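Local coordinates for protein dihydroneopterin triphosphate diphosphatase (Escherichia coli O157:H7, PDB 5U7F) that probably hydrolyses dihydroneopterin triphosphate to dihydroneopterin monophosphate and pyrophosphate for folate biosynthesis, and can probably also cleave nucleoside triphosphates, preferring dATP, at residues Met26-Asp31 with Glu117-Lys122. Sequence-based numbering, arbitrary orientation.
Sequences MLQRRD and EHLAYK. With CO (cobalt (II) ion), chain E; CO (cobalt (II) ion), chain F.
Leu27 lays its CB over one face of the His118 imidazole, 3.6 Å from the ring centroid and 19° off the ring normal, which qualifies as a CH-pi contact. CD1 of Leu27 reaches on toward CE1 of His118, while its other branch, CD2, meets CB of Tyr121 at 3.5 Å. Leu27 is further covered by Val39 and by Val61 of helix 49-61, making this the tightly packed side. The ring is also fixed at its polar end, because His118 NE2 hydrogen-bonds to Gln37, which binds Arg29 NH1 as well.

Backbone bonds set the register: Met26 and Lys122 form an antiparallel hydrogen-bonded pair closed by two bonds, and Gln28 N gives a nearly straight 3.0 Å bond to Ala120 O. Beyond it the chain turns a corner at Leu119, whose N still reaches Gln28 O. This pairing joins the outermost strand 118-125 to strand 23-29 in the mixed sheet of the Nudix fold, and Glu117, just before strand 118-125, lies at the metals. Its CG is anti to the backbone N (chi1 -174°) and the chain stays extended beyond it, so the carboxylate reaches two cobalt ions and bridges them, OE1 binding one and OE2 the other; Glu56, Glu60 and the Thr40 carbonyl complete the protein ligands.

Arg29, which probably binds substrate, runs alongside Glu117, yet its NH1 stays 3.8 Å from Glu117 OE1, with the two planes 68° apart. Its charge is instead paired side-on with Asp31, NE to OD1 and NH2 to OD2, both at 2.7 Å. A water wedged between Arg29 and His118 bridges Arg30 N and Glu117 O. Toward solvent the contact is looser: the exposed Arg30 and Leu119 cross at about a right angle, the Arg30 NH1 lying 3.3 Å from Leu119 CD2.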
loop_
_atom_site.group_PDB
_atom_site.type_symbol
_atom_site.label_atom_id
_atom_site.label_comp_id
_atom_site.label_asym_id
_atom_site.label_seq_id
_atom_site.Cartn_x
_atom_site.Cartn_y
_atom_site.Cartn_z
ATOM N N MET A 26 1.148 -9.008 -1.824
ATOM C CA MET A 26 -0.210 -8.511 -2.029
ATOM C C MET A 26 -1.118 -9.027 -0.936
ATOM O O MET A 26 -1.019 -10.202 -0.516
ATOM C CB MET A 26 -0.694 -8.924 -3.398
ATOM C CG MET A 26 0.147 -8.355 -4.516
ATOM S SD MET A 26 0.117 -6.533 -4.598
ATOM C CE MET A 26 -1.597 -6.319 -5.006
ATOM N N LEU A 27 -2.013 -8.146 -0.493
ATOM C CA LEU A 27 -2.800 -8.362 0.701
ATOM C C LEU A 27 -4.277 -8.249 0.343
ATOM O O LEU A 27 -4.669 -7.347 -0.362
ATOM C CB LEU A 27 -2.422 -7.348 1.776
ATOM C CG LEU A 27 -0.949 -7.220 2.151
ATOM C CD1 LEU A 27 -0.689 -5.964 2.930
ATOM C CD2 LEU A 27 -0.571 -8.403 2.978
ATOM N N GLN A 28 -5.064 -9.187 0.843
ATOM C CA GLN A 28 -6.503 -9.302 0.549
ATOM C C GLN A 28 -7.342 -8.444 1.490
ATOM O O GLN A 28 -7.322 -8.657 2.689
ATOM C CB GLN A 28 -6.929 -10.760 0.669
ATOM C CG GLN A 28 -8.366 -10.975 0.237
ATOM C CD GLN A 28 -8.758 -12.433 0.330
ATOM O OE1 GLN A 28 -8.252 -13.167 1.174
ATOM N NE2 GLN A 28 -9.677 -12.849 -0.525
ATOM N N ARG A 29 -8.082 -7.460 0.977
ATOM C CA ARG A 29 -8.819 -6.579 1.884
ATOM C C ARG A 29 -9.995 -7.261 2.585
ATOM O O ARG A 29 -10.562 -8.235 2.076
ATOM C CB ARG A 29 -9.351 -5.346 1.153
ATOM C CG ARG A 29 -8.270 -4.389 0.756
ATOM C CD ARG A 29 -8.889 -3.067 0.273
ATOM N NE ARG A 29 -9.616 -2.390 1.346
ATOM C CZ ARG A 29 -9.030 -1.703 2.328
ATOM N NH1 ARG A 29 -7.704 -1.597 2.377
ATOM N NH2 ARG A 29 -9.764 -1.116 3.270
ATOM N N ARG A 30 -10.320 -6.752 3.773
ATOM C CA ARG A 30 -11.432 -7.298 4.560
ATOM C C ARG A 30 -12.787 -6.717 4.153
ATOM O O ARG A 30 -13.803 -7.415 4.207
ATOM C CB ARG A 30 -11.204 -7.037 6.042
ATOM C CG ARG A 30 -10.158 -7.946 6.736
ATOM C CD ARG A 30 -10.338 -7.891 8.259
ATOM N NE ARG A 30 -11.770 -8.012 8.491
ATOM C CZ ARG A 30 -12.423 -9.147 8.709
ATOM N NH1 ARG A 30 -11.765 -10.301 8.830
ATOM N NH2 ARG A 30 -13.750 -9.116 8.827
ATOM N N ASP A 31 -12.804 -5.446 3.753
ATOM C CA ASP A 31 -14.064 -4.767 3.396
ATOM C C ASP A 31 -14.511 -5.099 1.971
ATOM O O ASP A 31 -15.693 -5.046 1.642
ATOM C CB ASP A 31 -13.933 -3.248 3.551
ATOM C CG ASP A 31 -12.702 -2.672 2.845
ATOM O OD1 ASP A 31 -11.977 -3.439 2.168
ATOM O OD2 ASP A 31 -12.466 -1.440 2.976
ATOM N N GLU A 117 -4.933 -6.003 9.154
ATOM C CA GLU A 117 -6.021 -5.324 8.457
ATOM C C GLU A 117 -6.637 -6.174 7.331
ATOM O O GLU A 117 -7.667 -5.805 6.757
ATOM C CB GLU A 117 -5.474 -3.980 7.900
ATOM C CG GLU A 117 -6.492 -3.036 7.259
ATOM C CD GLU A 117 -5.870 -1.685 6.842
ATOM O OE1 GLU A 117 -5.776 -1.409 5.611
ATOM O OE2 GLU A 117 -5.478 -0.899 7.750
ATOM N N HIS A 118 -6.021 -7.317 7.023
ATOM C CA HIS A 118 -6.367 -8.070 5.820
ATOM C C HIS A 118 -6.799 -9.516 6.117
ATOM O O HIS A 118 -6.758 -9.932 7.253
ATOM C CB HIS A 118 -5.176 -8.063 4.880
ATOM C CG HIS A 118 -4.848 -6.702 4.343
ATOM N ND1 HIS A 118 -4.109 -5.783 5.056
ATOM C CD2 HIS A 118 -5.209 -6.083 3.195
ATOM C CE1 HIS A 118 -3.996 -4.669 4.358
ATOM N NE2 HIS A 118 -4.642 -4.825 3.215
ATOM N N LEU A 119 -7.171 -10.259 5.083
ATOM C CA LEU A 119 -7.670 -11.630 5.238
ATOM C C LEU A 119 -6.596 -12.693 4.940
ATOM O O LEU A 119 -6.663 -13.837 5.431
ATOM C CB LEU A 119 -8.863 -11.841 4.321
ATOM C CG LEU A 119 -10.140 -11.046 4.607
ATOM C CD1 LEU A 119 -11.124 -11.167 3.470
ATOM C CD2 LEU A 119 -10.796 -11.519 5.893
ATOM N N ALA A 120 -5.599 -12.305 4.145
ATOM C CA ALA A 120 -4.628 -13.234 3.535
ATOM C C ALA A 120 -3.530 -12.423 2.873
ATOM O O ALA A 120 -3.740 -11.231 2.620
ATOM C CB ALA A 120 -5.264 -14.088 2.502
ATOM N N TYR A 121 -2.398 -13.065 2.575
ATOM C CA TYR A 121 -1.321 -12.437 1.799
ATOM C C TYR A 121 -0.766 -13.434 0.772
ATOM O O TYR A 121 -0.850 -14.671 0.941
ATOM C CB TYR A 121 -0.209 -11.916 2.717
ATOM C CG TYR A 121 0.684 -12.987 3.296
ATOM C CD1 TYR A 121 0.378 -13.605 4.504
ATOM C CD2 TYR A 121 1.847 -13.362 2.646
ATOM C CE1 TYR A 121 1.206 -14.586 5.046
ATOM C CE2 TYR A 121 2.688 -14.344 3.177
ATOM C CZ TYR A 121 2.360 -14.951 4.378
ATOM O OH TYR A 121 3.195 -15.928 4.894
ATOM N N LYS A 122 -0.240 -12.897 -0.322
ATOM C CA LYS A 122 0.424 -13.698 -1.353
ATOM C C LYS A 122 1.650 -12.959 -1.913
ATOM O O LYS A 122 1.611 -11.732 -2.090
ATOM C CB LYS A 122 -0.539 -14.016 -2.495
ATOM C CG LYS A 122 -1.481 -15.162 -2.220
ATOM C CD LYS A 122 -0.722 -16.492 -2.137
ATOM C CE LYS A 122 -1.661 -17.671 -1.883
ATOM N NZ LYS A 122 -0.903 -18.873 -1.447
HETATM CO CO CO E . -4.016 0.665 7.863
HETATM CO CO CO F . -4.494 0.104 4.775
HETATM O O HOH W 1 -5.966 1.118 3.521
HETATM O O HOH W 2 -8.699 -4.706 4.564
HETATM O O HOH W 3 -4.820 1.856 9.136
HETATM O O HOH W 4 -3.316 -0.252 9.669
HETATM O O HOH W 5 -3.700 -1.271 3.267
#